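Local coordinates for uncharacterized protein (Pyrococcus horikoshii, PDB 2P8T), which is of unknown function, has a winged-helix-like N-terminal domain, and may bind ATP and act as an aminoacyl-tRNA ligase, though this is tentative, at residues 21-26 / 38-43; 93-98 / 168-173; 120-125 / 176-181. All coordinates share one frame; numbering follows the deposited sequence.

Interaction 1 (21-26 / 38-43); sequences LAVIFL and ERLELG
L40 reaches across to helix 17-26 with both of its methyl branches. Its CD2 touches two residues one helical turn apart, A22 and L26. A22 CB is 3.5 Å from CD2 of L40, tighter than usual for two carbons. CD1 of L26 is 3.7 Å from CD2 of L40. The second branch of L40, CD1, turns to V23 and lies 3.7 Å from V23 CG2. L26 carries the other half of the contact. Its CD1 serves L40, while its CD2 meets the guanidinium end of R39 obliquely, 3.5 Å from R39 NE. The R39 chain bends at chi3 (49°), which turns NE back to this methyl. No hydrogen bond crosses between 21-26 and 38-43, and the joint is made by apolar packing with an arginine at its exposed margin. On the same helix, the carbonyl oxygens of I24 and F25 accept hydrogen bonds from R77. V23 also packs on L50 and L54 of helix 44-56, so three helices share this core. E41, the first residue to leave helical geometry after helix 33-40, has positive phi, and G43 is the N-cap of helix 44-56. Three packed helices followed by the hairpin 60-62/67-69 are consistent with a winged helix-turn-helix domain.

Interaction 2 (93-98 / 168-173); sequences DGYPGI and WAETPA
Y95 faces W168 and the turn after it, where strand 95-102 runs antiparallel to strand 163-168 in the five-stranded sheet. Its CB touches the backbone oxygen of A169 at 3.4 Å and is also in contact with CD1 of the W168 indole. Moving outward, CD2 stays near that same indole carbon, while CD1 and CE1 pass to the carboxylate of E170. OE1 of E170 lies at the ring edge, 3.8 Å from CE1 of Y95, and the carboxylate plane is turned 83° from the ring. The tip, OH, is hydrogen-bonded to K123 NZ. The E170 chain is bent at chi2 (-80°), which sets CD back toward the ring. The Y95 and W168 rings are near parallel but slid apart, with centroids 5.8 Å apart, so they hardly overlap.

G97 pairs with W168 as an antiparallel non-hydrogen-bonded pair. Beyond it the chain of 168-173 turns away into helix 172-187. P96 packs against this turn. Its CG meets the backbone of E170 and T171 and the ring of P172, 3.8 Å from P172 CD. T171 is the N-cap of the helix, and its OG1 bonds to K174 N and to OE2 of E41. The oxygen of P96 receives A169 N at 3.0 Å, nearly in line with the carbonyl bond, and the CA of W168 approaches the same oxygen at 3.3 Å.

Interaction 3 (120-125 / 176-181); sequences FDAKGA and LKSAIH
F120 and H181 lie face on face as an offset stack, with planes only 5° apart and centroids 4.0 Å apart. The two rings are not laid evenly. F120 CD1 sits over the centre of the imidazole, whereas H181 CG falls toward the rim of the phenyl ring. H181 CB also lies over the phenyl face, 3.8 Å from its centroid, as a CH-pi contact. CG of H181 is anti to the backbone N (chi1 -180°), and the ring beyond it runs on under F120. Its ND1 is hydrogen-bonded to OE2 of E18, which would help to fix the turn of the imidazole.

K177 meets F120 differently. Its chain crosses the phenyl side chain at about a right angle, and CG comes to the ring edge, near the ring plane, 3.7 Å from F120 CE2. CE and NZ pass the same ring carbon before the ammonium reaches a salt bridge with D19. S178 lies nearer the backbone. Its CB is 3.6 Å from the oxygen of F120, and its OG is 3.5 Å from A122 CB. That hydroxyl is hydrogen-bonded to K174 O.

F120 follows helix 110-119, which closes in a Schellman motif with D121 as C-prime residue. K123 and G124 then form a classic beta bulge opposite W168. The contact thus sits where helix 110-119 passes into strand 124-131, against helix 172-187, with E18 of helix 17-26 also touching F120.

Helix 172-187 ties the three contacts together. It starts in interaction 2 and supplies one segment of interaction 3. The centres of interactions 2 and 3 are about 9 Å apart. These two also meet directly through strand 163-168: W168 O lies 2.7 Å from K123 N, a probable hydrogen bond. Interaction 1 belongs to the N-terminal domain but touches both. A173 CB of interaction 2 packs 3.2 Å from R39 O of interaction 1. On the side of interaction 3, I180 CD1 reaches A22 CA at 3.6 Å. Helix 172-187 therefore lies between the sheet and the N-terminal helices. No active site is assigned, so the contacts cannot be tied to one.

Interaction 1 (21-26 / 38-43)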
loop_
_atom_site.group_PDB
_atom_site.type_symbol
_atom_site.label_atom_id
_atom_site.label_comp_id
_atom_site.label_asym_id
_atom_site.label_seq_id
_atom_site.Cartn_x
_atom_site.Cartn_y
_atom_site.Cartn_z
ATOM N N LEU A 21 5.472 5.247 -3.900
ATOM C CA LEU A 21 4.963 4.884 -2.563
ATOM C C LEU A 21 5.408 3.486 -2.146
ATOM O O LEU A 21 5.858 3.292 -1.014
ATOM C CB LEU A 21 3.441 5.036 -2.467
ATOM C CG LEU A 21 2.864 6.450 -2.624
ATOM C CD1 LEU A 21 1.386 6.430 -2.970
ATOM C CD2 LEU A 21 3.140 7.273 -1.379
ATOM N N ALA A 22 5.322 2.518 -3.070
ATOM C CA ALA A 22 5.762 1.153 -2.809
ATOM C C ALA A 22 7.221 1.059 -2.376
ATOM O O ALA A 22 7.537 0.346 -1.419
ATOM C CB ALA A 22 5.498 0.240 -4.017
ATOM N N VAL A 23 8.108 1.764 -3.079
ATOM C CA VAL A 23 9.535 1.721 -2.740
ATOM C C VAL A 23 9.764 2.225 -1.309
ATOM O O VAL A 23 10.504 1.621 -0.545
ATOM C CB VAL A 23 10.400 2.532 -3.766
ATOM C CG1 VAL A 23 11.777 2.845 -3.196
ATOM C CG2 VAL A 23 10.490 1.782 -5.083
ATOM N N ILE A 24 9.099 3.313 -0.951
ATOM C CA ILE A 24 9.218 3.893 0.380
ATOM C C ILE A 24 8.676 2.945 1.453
ATOM O O ILE A 24 9.297 2.803 2.510
ATOM C CB ILE A 24 8.547 5.287 0.461
ATOM C CG1 ILE A 24 9.166 6.224 -0.606
ATOM C CG2 ILE A 24 8.678 5.899 1.865
ATOM C CD1 ILE A 24 8.640 7.640 -0.565
ATOM N N PHE A 25 7.542 2.308 1.183
ATOM C CA PHE A 25 7.087 1.210 2.055
ATOM C C PHE A 25 8.125 0.084 2.166
ATOM O O PHE A 25 8.389 -0.426 3.261
ATOM C CB PHE A 25 5.736 0.649 1.613
ATOM C CG PHE A 25 4.566 1.492 2.032
ATOM C CD1 PHE A 25 4.319 1.744 3.387
ATOM C CD2 PHE A 25 3.712 2.028 1.087
ATOM C CE1 PHE A 25 3.240 2.518 3.787
ATOM C CE2 PHE A 25 2.625 2.798 1.469
ATOM C CZ PHE A 25 2.385 3.051 2.828
ATOM N N LEU A 26 8.715 -0.305 1.036
ATOM C CA LEU A 26 9.646 -1.443 1.018
ATOM C C LEU A 26 10.937 -1.172 1.766
ATOM O O LEU A 26 11.470 -2.062 2.435
ATOM C CB LEU A 26 9.956 -1.887 -0.418
ATOM C CG LEU A 26 8.862 -2.651 -1.166
ATOM C CD1 LEU A 26 9.231 -2.823 -2.646
ATOM C CD2 LEU A 26 8.560 -4.002 -0.521
ATOM N N GLU A 38 12.152 -7.224 -8.231
ATOM C CA GLU A 38 11.347 -8.438 -8.083
ATOM C C GLU A 38 10.042 -8.168 -7.326
ATOM O O GLU A 38 8.978 -8.654 -7.712
ATOM C CB GLU A 38 12.155 -9.566 -7.409
ATOM C CG GLU A 38 12.412 -9.367 -5.912
ATOM C CD GLU A 38 12.866 -10.625 -5.172
ATOM O OE1 GLU A 38 13.686 -11.398 -5.728
ATOM O OE2 GLU A 38 12.420 -10.820 -4.016
ATOM N N ARG A 39 10.137 -7.370 -6.265
ATOM C CA ARG A 39 9.003 -7.106 -5.377
ATOM C C ARG A 39 8.006 -6.093 -5.942
ATOM O O ARG A 39 6.826 -6.105 -5.572
ATOM C CB ARG A 39 9.502 -6.676 -3.993
ATOM C CG ARG A 39 10.288 -7.767 -3.271
ATOM C CD ARG A 39 10.277 -7.608 -1.763
ATOM N NE ARG A 39 8.933 -7.382 -1.226
ATOM C CZ ARG A 39 8.494 -7.847 -0.057
ATOM N NH1 ARG A 39 9.281 -8.599 0.709
ATOM N NH2 ARG A 39 7.257 -7.574 0.337
ATOM N N LEU A 40 8.477 -5.221 -6.830
ATOM C CA LEU A 40 7.610 -4.250 -7.502
ATOM C C LEU A 40 7.061 -4.794 -8.814
ATOM O O LEU A 40 6.021 -4.338 -9.291
ATOM C CB LEU A 40 8.366 -2.959 -7.812
ATOM C CG LEU A 40 8.996 -2.042 -6.763
ATOM C CD1 LEU A 40 9.772 -0.958 -7.498
ATOM C CD2 LEU A 40 7.951 -1.425 -5.860
ATOM N N GLU A 41 7.781 -5.753 -9.400
ATOM C CA GLU A 41 7.488 -6.272 -10.738
ATOM C C GLU A 41 7.624 -5.130 -11.750
ATOM O O GLU A 41 6.731 -4.898 -12.570
ATOM C CB GLU A 41 6.085 -6.905 -10.791
ATOM C CG GLU A 41 6.023 -8.316 -11.355
ATOM C CD GLU A 41 4.827 -9.110 -10.823
ATOM O OE1 GLU A 41 3.680 -8.825 -11.226
ATOM O OE2 GLU A 41 5.043 -10.023 -9.999
ATOM N N LEU A 42 8.742 -4.412 -11.660
ATOM C CA LEU A 42 9.052 -3.302 -12.565
ATOM C C LEU A 42 10.308 -3.583 -13.381
ATOM O O LEU A 42 11.230 -4.253 -12.908
ATOM C CB LEU A 42 9.252 -2.002 -11.781
ATOM C CG LEU A 42 8.121 -0.974 -11.714
ATOM C CD1 LEU A 42 6.950 -1.526 -10.924
ATOM C CD2 LEU A 42 8.636 0.336 -11.101
ATOM N N GLY A 43 10.339 -3.047 -14.599
ATOM C CA GLY A 43 11.488 -3.196 -15.494
ATOM C C GLY A 43 12.773 -2.636 -14.917
ATOM O O GLY A 43 12.740 -1.752 -14.052
#

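Interaction 2 (93-98 / 168-173)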
loop_
_atom_site.group_PDB
_atom_site.type_symbol
_atom_site.label_atom_id
_atom_site.label_comp_id
_atom_site.label_asym_id
_atom_site.label_seq_id
_atom_site.Cartn_x
_atom_site.Cartn_y
_atom_site.Cartn_z
ATOM N N ASP A 93 -8.464 -16.760 -0.506
ATOM C CA ASP A 93 -8.885 -17.838 -1.400
ATOM C C ASP A 93 -7.680 -18.384 -2.184
ATOM O O ASP A 93 -7.780 -18.651 -3.381
ATOM C CB ASP A 93 -9.988 -17.340 -2.361
ATOM C CG ASP A 93 -11.361 -17.198 -1.681
ATOM O OD1 ASP A 93 -11.776 -18.146 -0.979
ATOM O OD2 ASP A 93 -12.032 -16.144 -1.860
ATOM N N GLY A 94 -6.536 -18.494 -1.508
ATOM C CA GLY A 94 -5.313 -19.038 -2.104
ATOM C C GLY A 94 -4.456 -18.117 -2.968
ATOM O O GLY A 94 -3.435 -18.556 -3.489
ATOM N N TYR A 95 -4.875 -16.860 -3.139
ATOM C CA TYR A 95 -4.083 -15.841 -3.847
ATOM C C TYR A 95 -3.320 -14.944 -2.870
ATOM O O TYR A 95 -3.838 -14.644 -1.793
ATOM C CB TYR A 95 -5.000 -14.959 -4.699
ATOM C CG TYR A 95 -5.720 -15.718 -5.775
ATOM C CD1 TYR A 95 -5.077 -16.037 -6.972
ATOM C CD2 TYR A 95 -7.034 -16.127 -5.597
ATOM C CE1 TYR A 95 -5.729 -16.755 -7.957
ATOM C CE2 TYR A 95 -7.698 -16.838 -6.574
ATOM C CZ TYR A 95 -7.043 -17.146 -7.757
ATOM O OH TYR A 95 -7.711 -17.850 -8.742
ATOM N N PRO A 96 -2.100 -14.497 -3.248
ATOM C CA PRO A 96 -1.415 -13.520 -2.379
ATOM C C PRO A 96 -2.184 -12.212 -2.298
ATOM O O PRO A 96 -2.675 -11.728 -3.309
ATOM C CB PRO A 96 -0.057 -13.302 -3.067
ATOM C CG PRO A 96 -0.237 -13.796 -4.476
ATOM C CD PRO A 96 -1.294 -14.852 -4.435
ATOM N N GLY A 97 -2.258 -11.641 -1.099
ATOM C CA GLY A 97 -2.944 -10.384 -0.882
ATOM C C GLY A 97 -2.165 -9.410 -0.016
ATOM O O GLY A 97 -1.125 -9.759 0.555
ATOM N N ILE A 98 -2.692 -8.192 0.100
ATOM C CA ILE A 98 -2.090 -7.154 0.920
ATOM C C ILE A 98 -3.219 -6.388 1.629
ATOM O O ILE A 98 -4.237 -6.077 1.020
ATOM C CB ILE A 98 -1.245 -6.178 0.043
ATOM C CG1 ILE A 98 0.059 -6.842 -0.410
ATOM C CG2 ILE A 98 -0.975 -4.844 0.775
ATOM C CD1 ILE A 98 1.141 -6.866 0.687
ATOM N N TRP A 168 -6.148 -8.801 -3.502
ATOM C CA TRP A 168 -5.408 -10.023 -3.812
ATOM C C TRP A 168 -5.242 -10.132 -5.307
ATOM O O TRP A 168 -5.969 -9.491 -6.060
ATOM C CB TRP A 168 -6.071 -11.280 -3.220
ATOM C CG TRP A 168 -7.456 -11.545 -3.693
ATOM C CD1 TRP A 168 -7.846 -12.441 -4.673
ATOM C CD2 TRP A 168 -8.659 -10.942 -3.199
ATOM N NE1 TRP A 168 -9.223 -12.415 -4.811
ATOM C CE2 TRP A 168 -9.742 -11.503 -3.923
ATOM C CE3 TRP A 168 -8.930 -9.982 -2.205
ATOM C CZ2 TRP A 168 -11.069 -11.140 -3.676
ATOM C CZ3 TRP A 168 -10.248 -9.608 -1.969
ATOM C CH2 TRP A 168 -11.303 -10.188 -2.709
ATOM N N ALA A 169 -4.253 -10.907 -5.732
ATOM C CA ALA A 169 -3.856 -10.915 -7.137
ATOM C C ALA A 169 -3.055 -12.172 -7.432
ATOM O O ALA A 169 -2.880 -13.021 -6.555
ATOM C CB ALA A 169 -3.033 -9.661 -7.453
ATOM N N GLU A 170 -2.569 -12.290 -8.662
ATOM C CA GLU A 170 -1.791 -13.459 -9.069
ATOM C C GLU A 170 -0.407 -13.459 -8.435
ATOM O O GLU A 170 0.167 -14.524 -8.192
ATOM C CB GLU A 170 -1.679 -13.535 -10.598
ATOM C CG GLU A 170 -3.024 -13.555 -11.333
ATOM C CD GLU A 170 -3.717 -14.911 -11.365
ATOM O OE1 GLU A 170 -3.274 -15.858 -10.670
ATOM O OE2 GLU A 170 -4.722 -15.032 -12.107
ATOM N N THR A 171 0.118 -12.266 -8.158
ATOM C CA THR A 171 1.450 -12.123 -7.567
ATOM C C THR A 171 1.378 -11.142 -6.400
ATOM O O THR A 171 0.508 -10.276 -6.396
ATOM C CB THR A 171 2.502 -11.635 -8.610
ATOM O OG1 THR A 171 2.251 -10.276 -8.971
ATOM C CG2 THR A 171 2.502 -12.503 -9.880
ATOM N N PRO A 172 2.276 -11.288 -5.403
ATOM C CA PRO A 172 2.363 -10.298 -4.335
ATOM C C PRO A 172 2.567 -8.866 -4.845
ATOM O O PRO A 172 2.023 -7.933 -4.258
ATOM C CB PRO A 172 3.568 -10.765 -3.520
ATOM C CG PRO A 172 3.641 -12.237 -3.767
ATOM C CD PRO A 172 3.212 -12.411 -5.187
ATOM N N ALA A 173 3.325 -8.691 -5.928
ATOM C CA ALA A 173 3.610 -7.349 -6.441
ATOM C C ALA A 173 2.344 -6.670 -6.935
ATOM O O ALA A 173 2.116 -5.483 -6.674
ATOM C CB ALA A 173 4.649 -7.402 -7.541
#

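Interaction 3 (120-125 / 176-181)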
loop_
_atom_site.group_PDB
_atom_site.type_symbol
_atom_site.label_atom_id
_atom_site.label_comp_id
_atom_site.label_asym_id
_atom_site.label_seq_id
_atom_site.Cartn_x
_atom_site.Cartn_y
_atom_site.Cartn_z
ATOM N N PHE A 120 -5.986 -1.880 -11.669
ATOM C CA PHE A 120 -4.556 -1.964 -11.295
ATOM C C PHE A 120 -4.085 -3.401 -11.048
ATOM O O PHE A 120 -3.158 -3.649 -10.272
ATOM C CB PHE A 120 -4.287 -1.083 -10.071
ATOM C CG PHE A 120 -3.342 0.075 -10.324
ATOM C CD1 PHE A 120 -3.750 1.184 -11.056
ATOM C CD2 PHE A 120 -2.053 0.060 -9.788
ATOM C CE1 PHE A 120 -2.885 2.256 -11.268
ATOM C CE2 PHE A 120 -1.172 1.139 -9.994
ATOM C CZ PHE A 120 -1.591 2.227 -10.735
ATOM N N ASP A 121 -4.739 -4.344 -11.719
ATOM C CA ASP A 121 -4.311 -5.744 -11.809
ATOM C C ASP A 121 -4.544 -6.610 -10.562
ATOM O O ASP A 121 -3.947 -7.659 -10.436
ATOM C CB ASP A 121 -2.865 -5.850 -12.325
ATOM C CG ASP A 121 -2.726 -5.366 -13.772
ATOM O OD1 ASP A 121 -3.507 -5.821 -14.639
ATOM O OD2 ASP A 121 -1.865 -4.502 -14.040
ATOM N N ALA A 122 -5.431 -6.171 -9.671
ATOM C CA ALA A 122 -5.928 -7.023 -8.579
ATOM C C ALA A 122 -6.873 -8.053 -9.167
ATOM O O ALA A 122 -7.566 -7.762 -10.142
ATOM C CB ALA A 122 -6.679 -6.166 -7.533
ATOM N N LYS A 123 -6.922 -9.237 -8.558
ATOM C CA LYS A 123 -7.943 -10.244 -8.888
ATOM C C LYS A 123 -9.235 -9.907 -8.169
ATOM O O LYS A 123 -10.316 -10.134 -8.686
ATOM C CB LYS A 123 -7.457 -11.648 -8.531
ATOM C CG LYS A 123 -8.511 -12.734 -8.682
ATOM C CD LYS A 123 -7.850 -14.105 -8.685
ATOM C CE LYS A 123 -7.241 -14.451 -10.046
ATOM N NZ LYS A 123 -7.988 -15.533 -10.774
ATOM N N GLY A 124 -9.119 -9.339 -6.972
ATOM C CA GLY A 124 -10.281 -8.878 -6.231
ATOM C C GLY A 124 -9.874 -7.880 -5.157
ATOM O O GLY A 124 -8.680 -7.630 -4.957
ATOM N N ALA A 125 -10.856 -7.282 -4.503
ATOM C CA ALA A 125 -10.566 -6.405 -3.354
ATOM C C ALA A 125 -11.774 -6.264 -2.437
ATOM O O ALA A 125 -12.912 -6.295 -2.900
ATOM C CB ALA A 125 -10.073 -5.021 -3.824
ATOM N N LEU A 176 0.276 -5.705 -3.955
ATOM C CA LEU A 176 0.852 -4.527 -3.312
ATOM C C LEU A 176 0.514 -3.265 -4.088
ATOM O O LEU A 176 0.043 -2.282 -3.508
ATOM C CB LEU A 176 2.371 -4.654 -3.154
ATOM C CG LEU A 176 3.028 -3.477 -2.406
ATOM C CD1 LEU A 176 2.353 -3.188 -1.067
ATOM C CD2 LEU A 176 4.521 -3.745 -2.216
ATOM N N LYS A 177 0.761 -3.303 -5.397
ATOM C CA LYS A 177 0.533 -2.150 -6.269
ATOM C C LYS A 177 -0.933 -1.716 -6.270
ATOM O O LYS A 177 -1.238 -0.520 -6.171
ATOM C CB LYS A 177 1.018 -2.474 -7.700
ATOM C CG LYS A 177 1.234 -1.252 -8.630
ATOM C CD LYS A 177 2.163 -1.612 -9.819
ATOM C CE LYS A 177 2.030 -0.640 -11.004
ATOM N NZ LYS A 177 2.504 0.760 -10.660
ATOM N N SER A 178 -1.840 -2.683 -6.365
ATOM C CA SER A 178 -3.264 -2.364 -6.400
ATOM C C SER A 178 -3.755 -1.829 -5.051
ATOM O O SER A 178 -4.571 -0.896 -5.012
ATOM C CB SER A 178 -4.097 -3.571 -6.846
ATOM O OG SER A 178 -3.903 -4.709 -6.007
ATOM N N ALA A 179 -3.263 -2.402 -3.953
ATOM C CA ALA A 179 -3.634 -1.883 -2.612
ATOM C C ALA A 179 -3.153 -0.430 -2.441
ATOM O O ALA A 179 -3.894 0.428 -1.946
ATOM C CB ALA A 179 -3.066 -2.794 -1.508
ATOM N N ILE A 180 -1.921 -0.152 -2.870
ATOM C CA ILE A 180 -1.381 1.206 -2.803
ATOM C C ILE A 180 -2.193 2.147 -3.698
ATOM O O ILE A 180 -2.466 3.278 -3.328
ATOM C CB ILE A 180 0.143 1.241 -3.100
ATOM C CG1 ILE A 180 0.886 0.520 -1.976
ATOM C CG2 ILE A 180 0.644 2.715 -3.218
ATOM C CD1 ILE A 180 2.364 0.274 -2.227
ATOM N N HIS A 181 -2.622 1.663 -4.864
ATOM C CA HIS A 181 -3.478 2.495 -5.717
ATOM C C HIS A 181 -4.752 2.947 -4.970
ATOM O O HIS A 181 -5.120 4.105 -5.013
ATOM C CB HIS A 181 -3.833 1.734 -6.993
ATOM C CG HIS A 181 -4.698 2.516 -7.929
ATOM N ND1 HIS A 181 -4.309 3.727 -8.458
ATOM C CD2 HIS A 181 -5.936 2.270 -8.412
ATOM C CE1 HIS A 181 -5.272 4.194 -9.235
ATOM N NE2 HIS A 181 -6.266 3.323 -9.232
#